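Colicin-B (Escherichia coli, PDB 1RH1) kills sensitive Escherichia coli and close relatives by forming channels that depolarise the cytoplasmic membrane and drain cellular energy. Local coordinates at residues Pro47-Gln61 with Ile73-Ser87. Residues are numbered along the deposited sequence; the frame is centred on the assembly and turned at random.
Sequences PGWGDYSPQGIALVQ and ILDKELEEGDWSGWS
Trp83 slots its indole between two glycines of 47-61. CA of Gly56 lies over the five-membered ring on one face, and CA of Gly48 lies over the six-membered ring on the other, 4.0 Å from its centroid. Both are CH-pi contacts. Trp83 NE1 donates to the backbone oxygen of Ser53 at 2.8 Å. That oxygen sits 24° out of the ring plane, and the bond and the two glycines together probably limit the rotation of the indole.

The neighbouring Asp82 packs on Tyr52. Its CB rests over the centre of the Tyr52 ring, 3.6 Å from the centroid. CG is anti to the backbone N (chi1 -168°), which lays Asp82 OD2 over the same face of the ring and brings OD1 to the backbone of Leu59. There Leu59 N donates to Asp82 OD1 at 3.1 Å, on the syn side. At the edge of the ring, Tyr52 OH donates to the anti lone pair of Glu77 OE1 at 2.8 Å. The ring and this carboxylate are turned 51° apart. Leu59 CD1 packs against the other oxygen, Glu77 OE2.

Gly81 ends a type I turn from Leu78. Its CA lies over one face of Trp49, and its O accepts from Gly48 N and Gly50 N, which reach it from opposite faces of the carbonyl plane. Gly50 N lies 3.0 Å from Gly81 O.

At the far end, Gln61 N donates to Ser87 O at 2.9 Å. Segment 47-61 leads into strand 62-64. Segment 73-87 leaves strand 70-73 and leads into strand 87-90. Strands 62-64 and 87-90 pair in parallel in the mixed sheet. Trp86 and Ser87 pack on strand 225-228, and Ile57 on strand 209-210.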
loop_
_atom_site.group_PDB
_atom_site.type_symbol
_atom_site.label_atom_id
_atom_site.label_comp_id
_atom_site.label_asym_id
_atom_site.label_seq_id
_atom_site.Cartn_x
_atom_site.Cartn_y
_atom_site.Cartn_z
ATOM N N PRO A 47 -42.600 -13.948 13.620
ATOM C CA PRO A 47 -42.470 -12.502 13.786
ATOM C C PRO A 47 -43.649 -11.716 13.248
ATOM O O PRO A 47 -44.156 -12.045 12.175
ATOM C CB PRO A 47 -41.163 -12.175 13.099
ATOM C CG PRO A 47 -41.006 -13.243 12.055
ATOM C CD PRO A 47 -41.461 -14.447 12.840
ATOM N N GLY A 48 -44.104 -10.728 14.026
ATOM C CA GLY A 48 -45.238 -9.913 13.655
ATOM C C GLY A 48 -46.247 -9.791 14.774
ATOM O O GLY A 48 -46.886 -8.745 14.875
ATOM N N TRP A 49 -46.361 -10.801 15.660
ATOM C CA TRP A 49 -47.396 -10.847 16.688
ATOM C C TRP A 49 -47.536 -9.694 17.647
ATOM O O TRP A 49 -48.639 -9.471 18.158
ATOM C CB TRP A 49 -47.289 -12.105 17.579
ATOM C CG TRP A 49 -46.259 -12.135 18.714
ATOM C CD1 TRP A 49 -46.442 -11.576 19.970
ATOM C CD2 TRP A 49 -45.062 -12.740 18.595
ATOM N NE1 TRP A 49 -45.345 -11.822 20.653
ATOM C CE2 TRP A 49 -44.502 -12.520 19.858
ATOM C CE3 TRP A 49 -44.406 -13.428 17.593
ATOM C CZ2 TRP A 49 -43.226 -13.015 20.130
ATOM C CZ3 TRP A 49 -43.133 -13.925 17.861
ATOM C CH2 TRP A 49 -42.545 -13.720 19.117
ATOM N N GLY A 50 -46.461 -8.967 17.933
ATOM C CA GLY A 50 -46.536 -7.874 18.900
ATOM C C GLY A 50 -47.375 -6.718 18.396
ATOM O O GLY A 50 -47.956 -6.766 17.307
ATOM N N ASP A 51 -47.406 -5.669 19.212
ATOM C CA ASP A 51 -48.112 -4.453 18.855
ATOM C C ASP A 51 -47.267 -3.586 17.919
ATOM O O ASP A 51 -46.632 -2.601 18.301
ATOM C CB ASP A 51 -48.449 -3.742 20.146
ATOM C CG ASP A 51 -49.303 -2.498 19.992
ATOM O OD1 ASP A 51 -50.373 -2.548 19.376
ATOM O OD2 ASP A 51 -48.884 -1.466 20.510
ATOM N N TYR A 52 -47.233 -4.015 16.652
ATOM C CA TYR A 52 -46.506 -3.394 15.550
ATOM C C TYR A 52 -47.312 -3.346 14.254
ATOM O O TYR A 52 -48.376 -3.964 14.118
ATOM C CB TYR A 52 -45.231 -4.160 15.282
ATOM C CG TYR A 52 -44.366 -4.239 16.522
ATOM C CD1 TYR A 52 -44.371 -5.407 17.276
ATOM C CD2 TYR A 52 -43.613 -3.131 16.927
ATOM C CE1 TYR A 52 -43.621 -5.465 18.449
ATOM C CE2 TYR A 52 -42.866 -3.193 18.101
ATOM C CZ TYR A 52 -42.881 -4.362 18.856
ATOM O OH TYR A 52 -42.187 -4.420 20.042
ATOM N N SER A 53 -46.801 -2.628 13.250
ATOM C CA SER A 53 -47.521 -2.508 11.994
ATOM C C SER A 53 -47.297 -3.669 11.012
ATOM O O SER A 53 -46.164 -4.138 10.824
ATOM C CB SER A 53 -47.132 -1.187 11.355
ATOM O OG SER A 53 -48.087 -0.848 10.360
ATOM N N PRO A 54 -48.393 -4.142 10.375
ATOM C CA PRO A 54 -48.462 -5.310 9.502
ATOM C C PRO A 54 -47.753 -5.209 8.190
ATOM O O PRO A 54 -47.707 -6.201 7.465
ATOM C CB PRO A 54 -49.909 -5.551 9.290
ATOM C CG PRO A 54 -50.419 -4.138 9.295
ATOM C CD PRO A 54 -49.732 -3.590 10.517
ATOM N N GLN A 55 -47.259 -3.988 7.906
ATOM C CA GLN A 55 -46.471 -3.638 6.738
ATOM C C GLN A 55 -45.330 -4.573 6.483
ATOM O O GLN A 55 -44.930 -4.771 5.347
ATOM C CB GLN A 55 -45.909 -2.274 6.896
ATOM C CG GLN A 55 -47.067 -1.321 6.778
ATOM C CD GLN A 55 -46.747 0.164 6.883
ATOM O OE1 GLN A 55 -47.653 0.992 7.068
ATOM N NE2 GLN A 55 -45.475 0.543 6.769
ATOM N N GLY A 56 -44.794 -5.137 7.560
ATOM C CA GLY A 56 -43.765 -6.147 7.464
ATOM C C GLY A 56 -42.417 -5.691 7.979
ATOM O O GLY A 56 -41.526 -6.513 8.215
ATOM N N ILE A 57 -42.258 -4.382 8.159
ATOM C CA ILE A 57 -40.966 -3.891 8.567
ATOM C C ILE A 57 -40.930 -3.771 10.071
ATOM O O ILE A 57 -41.954 -3.523 10.732
ATOM C CB ILE A 57 -40.641 -2.502 7.904
ATOM C CG1 ILE A 57 -41.628 -1.418 8.302
ATOM C CG2 ILE A 57 -40.618 -2.719 6.395
ATOM C CD1 ILE A 57 -41.189 -0.005 7.924
ATOM N N ALA A 58 -39.677 -3.959 10.534
ATOM C CA ALA A 58 -39.320 -3.808 11.930
ATOM C C ALA A 58 -39.544 -2.391 12.430
ATOM O O ALA A 58 -39.726 -1.514 11.593
ATOM C CB ALA A 58 -37.890 -4.165 12.079
ATOM N N LEU A 59 -39.546 -2.068 13.731
ATOM C CA LEU A 59 -39.822 -0.689 14.154
ATOM C C LEU A 59 -38.734 0.282 13.692
ATOM O O LEU A 59 -37.578 -0.096 13.436
ATOM C CB LEU A 59 -39.937 -0.592 15.675
ATOM C CG LEU A 59 -38.653 -0.433 16.498
ATOM C CD1 LEU A 59 -38.991 0.030 17.896
ATOM C CD2 LEU A 59 -37.883 -1.725 16.504
ATOM N N VAL A 60 -39.095 1.557 13.556
ATOM C CA VAL A 60 -38.107 2.559 13.162
ATOM C C VAL A 60 -37.390 2.885 14.461
ATOM O O VAL A 60 -37.877 3.627 15.319
ATOM C CB VAL A 60 -38.849 3.788 12.508
ATOM C CG1 VAL A 60 -37.951 4.987 12.317
ATOM C CG2 VAL A 60 -39.240 3.413 11.085
ATOM N N GLN A 61 -36.219 2.266 14.622
ATOM C CA GLN A 61 -35.587 2.379 15.913
ATOM C C GLN A 61 -34.875 3.658 16.189
ATOM O O GLN A 61 -34.958 4.113 17.320
ATOM C CB GLN A 61 -34.615 1.234 16.149
ATOM C CG GLN A 61 -33.472 1.060 15.209
ATOM C CD GLN A 61 -32.551 0.013 15.755
ATOM O OE1 GLN A 61 -32.398 -1.059 15.184
ATOM N NE2 GLN A 61 -31.932 0.358 16.879
ATOM N N ILE A 73 -29.383 -1.590 16.652
ATOM C CA ILE A 73 -29.499 -2.968 17.129
ATOM C C ILE A 73 -30.259 -3.860 16.165
ATOM O O ILE A 73 -31.357 -3.489 15.778
ATOM C CB ILE A 73 -30.204 -2.932 18.516
ATOM C CG1 ILE A 73 -29.485 -2.054 19.504
ATOM C CG2 ILE A 73 -30.197 -4.321 19.100
ATOM C CD1 ILE A 73 -30.298 -1.882 20.792
ATOM N N LEU A 74 -29.761 -5.029 15.753
ATOM C CA LEU A 74 -30.495 -5.918 14.842
ATOM C C LEU A 74 -31.549 -6.674 15.624
ATOM O O LEU A 74 -31.257 -7.143 16.728
ATOM C CB LEU A 74 -29.539 -6.905 14.186
ATOM C CG LEU A 74 -30.043 -7.828 13.102
ATOM C CD1 LEU A 74 -30.616 -7.042 11.950
ATOM C CD2 LEU A 74 -28.884 -8.639 12.572
ATOM N N ASP A 75 -32.772 -6.811 15.082
ATOM C CA ASP A 75 -33.918 -7.426 15.786
ATOM C C ASP A 75 -34.100 -6.803 17.181
ATOM O O ASP A 75 -34.287 -7.491 18.194
ATOM C CB ASP A 75 -33.738 -8.961 15.950
ATOM C CG ASP A 75 -33.574 -9.791 14.679
ATOM O OD1 ASP A 75 -32.802 -10.754 14.703
ATOM O OD2 ASP A 75 -34.218 -9.500 13.675
ATOM N N LYS A 76 -34.068 -5.459 17.223
ATOM C CA LYS A 76 -34.166 -4.722 18.474
ATOM C C LYS A 76 -35.220 -5.242 19.411
ATOM O O LYS A 76 -34.951 -5.400 20.592
ATOM C CB LYS A 76 -34.481 -3.234 18.265
ATOM C CG LYS A 76 -34.137 -2.468 19.556
ATOM C CD LYS A 76 -34.416 -0.965 19.564
ATOM C CE LYS A 76 -33.998 -0.356 20.917
ATOM N NZ LYS A 76 -34.439 1.025 21.090
ATOM N N GLU A 77 -36.373 -5.557 18.802
ATOM C CA GLU A 77 -37.585 -6.007 19.478
ATOM C C GLU A 77 -38.240 -7.280 18.940
ATOM O O GLU A 77 -39.461 -7.419 18.970
ATOM C CB GLU A 77 -38.569 -4.834 19.448
ATOM C CG GLU A 77 -38.209 -3.865 20.557
ATOM C CD GLU A 77 -38.980 -2.555 20.631
ATOM O OE1 GLU A 77 -40.169 -2.518 20.307
ATOM O OE2 GLU A 77 -38.380 -1.557 21.041
ATOM N N LEU A 78 -37.466 -8.274 18.498
ATOM C CA LEU A 78 -38.045 -9.480 17.929
ATOM C C LEU A 78 -38.903 -10.282 18.913
ATOM O O LEU A 78 -40.042 -10.672 18.604
ATOM C CB LEU A 78 -36.921 -10.371 17.372
ATOM C CG LEU A 78 -37.365 -11.658 16.660
ATOM C CD1 LEU A 78 -38.346 -11.324 15.549
ATOM C CD2 LEU A 78 -36.178 -12.383 16.104
ATOM N N GLU A 79 -38.322 -10.494 20.101
ATOM C CA GLU A 79 -38.918 -11.211 21.215
ATOM C C GLU A 79 -40.076 -10.469 21.858
ATOM O O GLU A 79 -41.016 -11.039 22.421
ATOM C CB GLU A 79 -37.835 -11.494 22.261
ATOM C CG GLU A 79 -36.874 -10.400 22.733
ATOM C CD GLU A 79 -35.818 -9.865 21.749
ATOM O OE1 GLU A 79 -35.228 -10.632 20.973
ATOM O OE2 GLU A 79 -35.563 -8.661 21.761
ATOM N N GLU A 80 -39.984 -9.146 21.738
ATOM C CA GLU A 80 -40.991 -8.249 22.248
ATOM C C GLU A 80 -42.167 -8.315 21.220
ATOM O O GLU A 80 -43.218 -7.717 21.406
ATOM C CB GLU A 80 -40.177 -6.876 22.474
ATOM C CG GLU A 80 -39.330 -6.614 23.837
ATOM C CD GLU A 80 -37.761 -6.649 24.054
ATOM O OE1 GLU A 80 -37.063 -7.574 23.737
ATOM O OE2 GLU A 80 -37.154 -5.778 24.652
ATOM N N GLY A 81 -42.126 -9.125 20.146
ATOM C CA GLY A 81 -43.221 -9.285 19.187
ATOM C C GLY A 81 -43.025 -8.804 17.731
ATOM O O GLY A 81 -43.736 -9.230 16.819
ATOM N N ASP A 82 -42.068 -7.914 17.436
ATOM C CA ASP A 82 -41.881 -7.264 16.143
ATOM C C ASP A 82 -41.510 -8.155 14.987
ATOM O O ASP A 82 -41.406 -9.374 15.139
ATOM C CB ASP A 82 -40.831 -6.180 16.380
ATOM C CG ASP A 82 -40.563 -5.109 15.322
ATOM O OD1 ASP A 82 -39.381 -4.870 15.071
ATOM O OD2 ASP A 82 -41.498 -4.513 14.773
ATOM N N TRP A 83 -41.362 -7.498 13.830
ATOM C CA TRP A 83 -40.918 -8.137 12.609
ATOM C C TRP A 83 -39.417 -8.228 12.605
ATOM O O TRP A 83 -38.718 -7.510 13.322
ATOM C CB TRP A 83 -41.301 -7.358 11.375
ATOM C CG TRP A 83 -42.786 -7.290 11.098
ATOM C CD1 TRP A 83 -43.530 -6.227 11.521
ATOM C CD2 TRP A 83 -43.514 -8.223 10.442
ATOM N NE1 TRP A 83 -44.749 -6.478 11.133
ATOM C CE2 TRP A 83 -44.779 -7.653 10.498
ATOM C CE3 TRP A 83 -43.322 -9.441 9.825
ATOM C CZ2 TRP A 83 -45.879 -8.291 9.942
ATOM C CZ3 TRP A 83 -44.422 -10.093 9.261
ATOM C CH2 TRP A 83 -45.693 -9.524 9.318
ATOM N N SER A 84 -38.940 -9.096 11.721
ATOM C CA SER A 84 -37.517 -9.334 11.564
ATOM C C SER A 84 -36.718 -8.128 11.094
ATOM O O SER A 84 -37.195 -7.369 10.255
ATOM C CB SER A 84 -37.260 -10.444 10.561
ATOM O OG SER A 84 -37.684 -11.733 10.975
ATOM N N GLY A 85 -35.530 -7.920 11.680
ATOM C CA GLY A 85 -34.582 -6.927 11.204
ATOM C C GLY A 85 -34.348 -5.608 11.937
ATOM O O GLY A 85 -34.413 -5.378 13.152
ATOM N N TRP A 86 -34.099 -4.778 10.925
ATOM C CA TRP A 86 -33.549 -3.441 10.960
ATOM C C TRP A 86 -34.342 -2.292 10.341
ATOM O O TRP A 86 -34.822 -2.429 9.214
ATOM C CB TRP A 86 -32.213 -3.595 10.284
ATOM C CG TRP A 86 -31.022 -3.453 11.178
ATOM C CD1 TRP A 86 -31.097 -2.889 12.428
ATOM C CD2 TRP A 86 -29.761 -3.795 10.812
ATOM N NE1 TRP A 86 -29.857 -2.857 12.860
ATOM C CE2 TRP A 86 -29.034 -3.379 11.937
ATOM C CE3 TRP A 86 -29.130 -4.369 9.721
ATOM C CZ2 TRP A 86 -27.657 -3.525 12.000
ATOM C CZ3 TRP A 86 -27.737 -4.512 9.787
ATOM C CH2 TRP A 86 -27.011 -4.097 10.912
ATOM N N SER A 87 -34.464 -1.121 10.977
ATOM C CA SER A 87 -35.148 0.030 10.370
ATOM C C SER A 87 -34.706 1.331 11.014
ATOM O O SER A 87 -34.855 1.520 12.222
ATOM C CB SER A 87 -36.678 0.003 10.528
ATOM O OG SER A 87 -37.393 -1.038 9.880
HETATM O O HOH W 1 -43.415 -2.074 13.382
#